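Local coordinates for protein Baccell_00875 (Bacteroides cellulosilyticus DSM 14838, PDB 5NO8) that probably acts as a polysaccharide lyase that removes L-rhamnose caps from glucuronic acid in complex arabinogalactan proteins, at residues A[538-543]-A[591-595]; A[612-616]-A[679-683]. One frame throughout, in Å; residues are numbered along the deposited sequence.

Interaction 1: A[538-543]-A[591-595]; sequences VNYEQS and AIRHW. With GOL (glycerol), chain C.
W595 lays one indole face against V538: CG2 of V538 lies 4.0 Å from the centroid of the W595 five-membered ring, 25° off the normal, a CH-pi contact whose closest atoms are V538 CG2 and W595 CE2 at 3.7 Å. CA atoms approach to 9.3 Å at V538–W595 and 6.9 Å at Q542–A591, so side chains and a water fill the gap. V538, Y540 and E541 are extended, N539 turns (phi/psi -69/-35), and a helix begins at Q542; 591–593 is extended but irregular, and W595 N-caps the next helix. E541 (chi1 p) is an N-cap: OE1 accepts from S543 N at 2.9 Å and, very short, from S543 OG at 2.4 Å. R593 (chi1 m, chi2 t, chi3 p) reaches E541, its NH1 forming a salt bridge with E541 OE1 (2.8 Å) and donating to Q542 OE1 (3.0 Å); Q542 NE2 donates to W614 O and T618 OG1. Water 1 links I592 O (2.8 Å) and Q542 N (3.0 Å). A glycerol, probably from the crystallisation liquor, may mark a pocket: its O2 donates to E541 OE2 (2.7 Å) and accepts from R593 NH2 (3.1 Å), its O3 accepts from W595 NE1 (2.9 Å). D596 OD1 also bonds it, and D596 OD2 salt-bridges R593 NH2. The contact joins the start of helix 542–559 to the loop before helix 596–600, with I592 resting on strand 163–168 and Y540 on helix 155–161.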
loop_
_atom_site.group_PDB
_atom_site.type_symbol
_atom_site.label_atom_id
_atom_site.label_comp_id
_atom_site.label_asym_id
_atom_site.label_seq_id
_atom_site.Cartn_x
_atom_site.Cartn_y
_atom_site.Cartn_z
ATOM N N VAL A 538 -11.346 -4.051 8.841
ATOM C CA VAL A 538 -11.770 -3.314 7.650
ATOM C C VAL A 538 -12.696 -4.286 6.925
ATOM O O VAL A 538 -12.553 -5.497 7.085
ATOM C CB VAL A 538 -10.548 -2.931 6.778
ATOM C CG1 VAL A 538 -10.932 -2.009 5.627
ATOM C CG2 VAL A 538 -9.457 -2.284 7.633
ATOM N N ASN A 539 -13.647 -3.777 6.141
ATOM C CA ASN A 539 -14.680 -4.641 5.535
ATOM C C ASN A 539 -14.139 -5.566 4.464
ATOM O O ASN A 539 -14.623 -6.679 4.292
ATOM C CB ASN A 539 -15.835 -3.821 4.927
ATOM C CG ASN A 539 -16.591 -2.989 5.951
ATOM O OD1 ASN A 539 -17.175 -1.934 5.601
ATOM N ND2 ASN A 539 -16.573 -3.418 7.209
ATOM N N TYR A 540 -13.151 -5.076 3.725
ATOM C CA TYR A 540 -12.482 -5.866 2.727
ATOM C C TYR A 540 -11.133 -5.221 2.589
ATOM O O TYR A 540 -11.069 -4.010 2.509
ATOM C CB TYR A 540 -13.252 -5.791 1.405
ATOM C CG TYR A 540 -12.581 -6.486 0.262
ATOM C CD1 TYR A 540 -12.658 -7.869 0.117
ATOM C CD2 TYR A 540 -11.836 -5.764 -0.686
ATOM C CE1 TYR A 540 -12.015 -8.522 -0.922
ATOM C CE2 TYR A 540 -11.204 -6.409 -1.742
ATOM C CZ TYR A 540 -11.289 -7.787 -1.847
ATOM O OH TYR A 540 -10.667 -8.432 -2.887
ATOM N N GLU A 541 -10.067 -6.010 2.530
ATOM C CA GLU A 541 -8.715 -5.435 2.398
ATOM C C GLU A 541 -7.666 -6.488 2.142
ATOM O O GLU A 541 -7.900 -7.695 2.290
ATOM C CB GLU A 541 -8.335 -4.659 3.661
ATOM C CG GLU A 541 -8.416 -5.495 4.936
ATOM C CD GLU A 541 -7.297 -5.180 5.920
ATOM O OE1 GLU A 541 -6.119 -5.116 5.457
ATOM O OE2 GLU A 541 -7.567 -5.024 7.139
ATOM N N GLN A 542 -6.470 -6.016 1.805
ATOM C CA GLN A 542 -5.374 -6.900 1.519
ATOM C C GLN A 542 -4.958 -7.797 2.686
ATOM O O GLN A 542 -4.513 -8.932 2.444
ATOM C CB GLN A 542 -4.184 -6.099 0.974
ATOM C CG GLN A 542 -2.904 -6.913 0.758
ATOM C CD GLN A 542 -1.951 -6.816 1.920
ATOM O OE1 GLN A 542 -2.204 -6.122 2.889
ATOM N NE2 GLN A 542 -0.827 -7.513 1.813
ATOM N N SER A 543 -5.087 -7.333 3.923
ATOM C CA SER A 543 -4.729 -8.187 5.058
ATOM C C SER A 543 -5.887 -9.067 5.576
ATOM O O SER A 543 -5.798 -9.611 6.671
ATOM C CB SER A 543 -4.027 -7.411 6.182
ATOM O OG SER A 543 -4.908 -6.582 6.919
ATOM N N ALA A 591 0.895 -3.316 -1.856
ATOM C CA ALA A 591 -0.548 -3.252 -1.765
ATOM C C ALA A 591 -1.092 -1.903 -1.297
ATOM O O ALA A 591 -0.578 -1.287 -0.344
ATOM C CB ALA A 591 -1.032 -4.334 -0.834
ATOM N N ILE A 592 -2.206 -1.509 -1.910
ATOM C CA ILE A 592 -2.950 -0.372 -1.451
ATOM C C ILE A 592 -3.423 -0.635 -0.029
ATOM O O ILE A 592 -4.100 -1.622 0.237
ATOM C CB ILE A 592 -4.183 -0.090 -2.319
ATOM C CG1 ILE A 592 -3.777 0.303 -3.748
ATOM C CG2 ILE A 592 -5.031 1.021 -1.673
ATOM C CD1 ILE A 592 -4.925 0.204 -4.732
ATOM N N ARG A 593 -3.001 0.239 0.869
ATOM C CA ARG A 593 -3.441 0.299 2.260
ATOM C C ARG A 593 -3.486 1.784 2.599
ATOM O O ARG A 593 -2.686 2.573 2.086
ATOM C CB ARG A 593 -2.482 -0.457 3.182
ATOM C CG ARG A 593 -2.256 -1.908 2.771
ATOM C CD ARG A 593 -1.351 -2.715 3.720
ATOM N NE ARG A 593 -1.821 -2.610 5.092
ATOM C CZ ARG A 593 -2.845 -3.302 5.609
ATOM N NH1 ARG A 593 -3.469 -4.233 4.905
ATOM N NH2 ARG A 593 -3.235 -3.059 6.840
ATOM N N HIS A 594 -4.439 2.197 3.412
ATOM C CA HIS A 594 -4.703 3.636 3.570
ATOM C C HIS A 594 -5.341 4.062 4.894
ATOM O O HIS A 594 -5.961 5.121 4.987
ATOM C CB HIS A 594 -5.493 4.168 2.370
ATOM C CG HIS A 594 -6.819 3.498 2.153
ATOM N ND1 HIS A 594 -7.871 3.594 3.051
ATOM C CD2 HIS A 594 -7.258 2.723 1.141
ATOM C CE1 HIS A 594 -8.896 2.907 2.584
ATOM N NE2 HIS A 594 -8.565 2.395 1.414
ATOM N N TRP A 595 -5.101 3.298 5.951
ATOM C CA TRP A 595 -5.661 3.627 7.278
ATOM C C TRP A 595 -4.724 3.491 8.483
ATOM O O TRP A 595 -5.029 4.016 9.556
ATOM C CB TRP A 595 -6.921 2.768 7.498
ATOM C CG TRP A 595 -6.634 1.340 7.362
ATOM C CD1 TRP A 595 -6.204 0.487 8.336
ATOM C CD2 TRP A 595 -6.707 0.585 6.164
ATOM N NE1 TRP A 595 -6.011 -0.762 7.805
ATOM C CE2 TRP A 595 -6.289 -0.720 6.466
ATOM C CE3 TRP A 595 -7.077 0.887 4.859
ATOM C CZ2 TRP A 595 -6.246 -1.718 5.509
ATOM C CZ3 TRP A 595 -7.019 -0.095 3.911
ATOM C CH2 TRP A 595 -6.597 -1.383 4.237
HETATM C C1 GOL C . -5.501 -5.428 10.565
HETATM O O1 GOL C . -5.675 -6.634 9.802
HETATM C C2 GOL C . -4.844 -4.326 9.727
HETATM O O2 GOL C . -5.649 -3.873 8.608
HETATM C C3 GOL C . -4.476 -3.142 10.637
HETATM O O3 GOL C . -5.117 -1.932 10.258
HETATM O O HOH W 1 -6.286 -3.112 1.262
#

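Interaction 2: A[612-616]-A[679-683]; sequences HYWST and DQDWA
Two type I beta turns, H612–S615 and D679–W682, lead towards helices 615–629 and 682–692 and meet through an aromatic cluster of Y613, W614 and W682. Y613 buries 114 Å² of its surface here, W682 57 Å² and A683 48 Å². The backbones come closest at Y613–A683, CA to CA 5.0 Å. With chi1 p, Y613 points toward the second segment: its CB meets A683 CB at 3.8 Å and its CD1 meets W682 CB at 3.5 Å, while Q680 N and D679 O lie over one ring face. The Y613 ring and the W682 five-membered ring are nearly parallel (17°) but slid apart, centroids 5.6 Å, so they barely overlap. W682 (chi1 m) receives W614 CH2 over one face, 3.6 Å from its CG, the W614 six-membered and W682 five-membered rings lying oblique at 33° with centroids 4.7 Å apart; W682 NE1 is hydrogen-bonded to E394 O. T616 packs beside A683, and its OG1 donates to Y613 O at 2.7 Å. Water 2 lies 2.9 Å from both H612 NE2 and D679 OD1. D679, with chi1 p, also receives the polar end of the tyrosine, whose OH donates to D679 OD2 at 2.6 Å.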
loop_
_atom_site.group_PDB
_atom_site.type_symbol
_atom_site.label_atom_id
_atom_site.label_comp_id
_atom_site.label_asym_id
_atom_site.label_seq_id
_atom_site.Cartn_x
_atom_site.Cartn_y
_atom_site.Cartn_z
ATOM N N HIS A 612 3.019 0.274 3.657
ATOM C CA HIS A 612 2.711 -0.158 4.970
ATOM C C HIS A 612 3.192 -1.594 5.057
ATOM O O HIS A 612 2.999 -2.373 4.159
ATOM C CB HIS A 612 1.228 -0.104 5.247
ATOM C CG HIS A 612 0.891 -0.520 6.630
ATOM N ND1 HIS A 612 0.460 -1.789 6.933
ATOM C CD2 HIS A 612 1.022 0.130 7.811
ATOM C CE1 HIS A 612 0.275 -1.877 8.239
ATOM N NE2 HIS A 612 0.603 -0.724 8.788
ATOM N N TYR A 613 3.744 -1.949 6.198
ATOM C CA TYR A 613 4.420 -3.245 6.367
ATOM C C TYR A 613 3.562 -4.485 6.096
ATOM O O TYR A 613 4.101 -5.517 5.701
ATOM C CB TYR A 613 5.043 -3.333 7.748
ATOM C CG TYR A 613 4.053 -3.551 8.844
ATOM C CD1 TYR A 613 3.704 -4.838 9.216
ATOM C CD2 TYR A 613 3.494 -2.499 9.530
ATOM C CE1 TYR A 613 2.834 -5.074 10.239
ATOM C CE2 TYR A 613 2.595 -2.729 10.561
ATOM C CZ TYR A 613 2.255 -4.030 10.885
ATOM O OH TYR A 613 1.390 -4.329 11.914
ATOM N N TRP A 614 2.230 -4.428 6.287
ATOM C CA TRP A 614 1.444 -5.624 5.921
ATOM C C TRP A 614 1.424 -5.916 4.420
ATOM O O TRP A 614 1.080 -7.026 4.007
ATOM C CB TRP A 614 0.035 -5.623 6.480
ATOM C CG TRP A 614 -0.128 -5.860 7.940
ATOM C CD1 TRP A 614 -0.968 -5.184 8.735
ATOM C CD2 TRP A 614 0.491 -6.862 8.787
ATOM N NE1 TRP A 614 -0.918 -5.656 10.011
ATOM C CE2 TRP A 614 -0.029 -6.689 10.071
ATOM C CE3 TRP A 614 1.466 -7.850 8.588
ATOM C CZ2 TRP A 614 0.378 -7.474 11.168
ATOM C CZ3 TRP A 614 1.869 -8.617 9.668
ATOM C CH2 TRP A 614 1.322 -8.440 10.922
ATOM N N SER A 615 1.857 -4.973 3.578
ATOM C CA SER A 615 2.110 -5.288 2.179
ATOM C C SER A 615 3.053 -6.489 2.020
ATOM O O SER A 615 3.018 -7.158 1.007
ATOM C CB SER A 615 2.710 -4.104 1.401
ATOM O OG SER A 615 4.019 -3.727 1.881
ATOM N N THR A 616 3.902 -6.737 3.013
ATOM C CA THR A 616 4.831 -7.877 2.932
ATOM C C THR A 616 4.145 -9.222 3.056
ATOM O O THR A 616 4.723 -10.213 2.674
ATOM C CB THR A 616 5.984 -7.786 3.953
ATOM O OG1 THR A 616 5.505 -7.830 5.289
ATOM C CG2 THR A 616 6.782 -6.480 3.750
ATOM N N ASP A 679 4.637 -1.053 14.796
ATOM C CA ASP A 679 4.447 -2.445 14.430
ATOM C C ASP A 679 5.167 -2.918 13.143
ATOM O O ASP A 679 5.043 -4.068 12.740
ATOM C CB ASP A 679 2.915 -2.768 14.364
ATOM C CG ASP A 679 2.074 -1.729 13.597
ATOM O OD1 ASP A 679 2.475 -0.541 13.403
ATOM O OD2 ASP A 679 0.956 -2.136 13.163
ATOM N N GLN A 680 5.918 -2.020 12.513
ATOM C CA GLN A 680 6.531 -2.251 11.204
ATOM C C GLN A 680 7.604 -3.325 11.164
ATOM O O GLN A 680 7.982 -3.731 10.073
ATOM C CB GLN A 680 7.132 -0.952 10.605
ATOM C CG GLN A 680 8.397 -0.441 11.302
ATOM C CD GLN A 680 8.189 -0.126 12.761
ATOM O OE1 GLN A 680 8.950 -0.591 13.681
ATOM N NE2 GLN A 680 7.178 0.666 13.013
ATOM N N ASP A 681 8.068 -3.806 12.307
ATOM C CA ASP A 681 9.150 -4.800 12.286
ATOM C C ASP A 681 8.715 -6.132 11.689
ATOM O O ASP A 681 9.548 -6.902 11.223
ATOM C CB ASP A 681 9.792 -4.903 13.654
ATOM C CG ASP A 681 10.484 -3.613 14.023
ATOM O OD1 ASP A 681 11.288 -3.117 13.195
ATOM O OD2 ASP A 681 10.204 -3.040 15.087
ATOM N N TRP A 682 7.402 -6.382 11.607
ATOM C CA TRP A 682 6.911 -7.467 10.759
ATOM C C TRP A 682 7.428 -7.450 9.311
ATOM O O TRP A 682 7.553 -8.492 8.681
ATOM C CB TRP A 682 5.358 -7.515 10.733
ATOM C CG TRP A 682 4.757 -7.944 12.015
ATOM C CD1 TRP A 682 4.113 -7.165 12.912
ATOM C CD2 TRP A 682 4.747 -9.274 12.555
ATOM N NE1 TRP A 682 3.688 -7.916 13.985
ATOM C CE2 TRP A 682 4.079 -9.213 13.798
ATOM C CE3 TRP A 682 5.271 -10.494 12.128
ATOM C CZ2 TRP A 682 3.907 -10.345 14.622
ATOM C CZ3 TRP A 682 5.105 -11.629 12.954
ATOM C CH2 TRP A 682 4.401 -11.532 14.176
ATOM N N ALA A 683 7.707 -6.269 8.752
ATOM C CA ALA A 683 8.247 -6.254 7.403
ATOM C C ALA A 683 9.570 -7.011 7.330
ATOM O O ALA A 683 9.830 -7.674 6.335
ATOM C CB ALA A 683 8.384 -4.836 6.877
HETATM O O HOH W 2 1.346 0.783 11.132
HETATM O O HOH W 3 -0.857 -1.925 11.336
#

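Interaction 1 closes before interaction 2 opens along the chain, yet their centres lie only 13 Å apart, 8 and 10 Å from the centre of the chain. They join directly: Q542 NE2 is 2.9 Å from W614 O, a probable hydrogen bond, and R593 NE packs 3.0 Å from H612 ND1. Three helix starts, those of 542–559, 615–629 and 682–692, therefore gather in one buried region of the helical part, and 591–595 brings in the loop before helix 596–600. Glycerol bound in interaction 1 also lies about 4 Å from the W614 side chain (nearest atoms), so both contacts lie beside the same glycerol, which may mark a pocket.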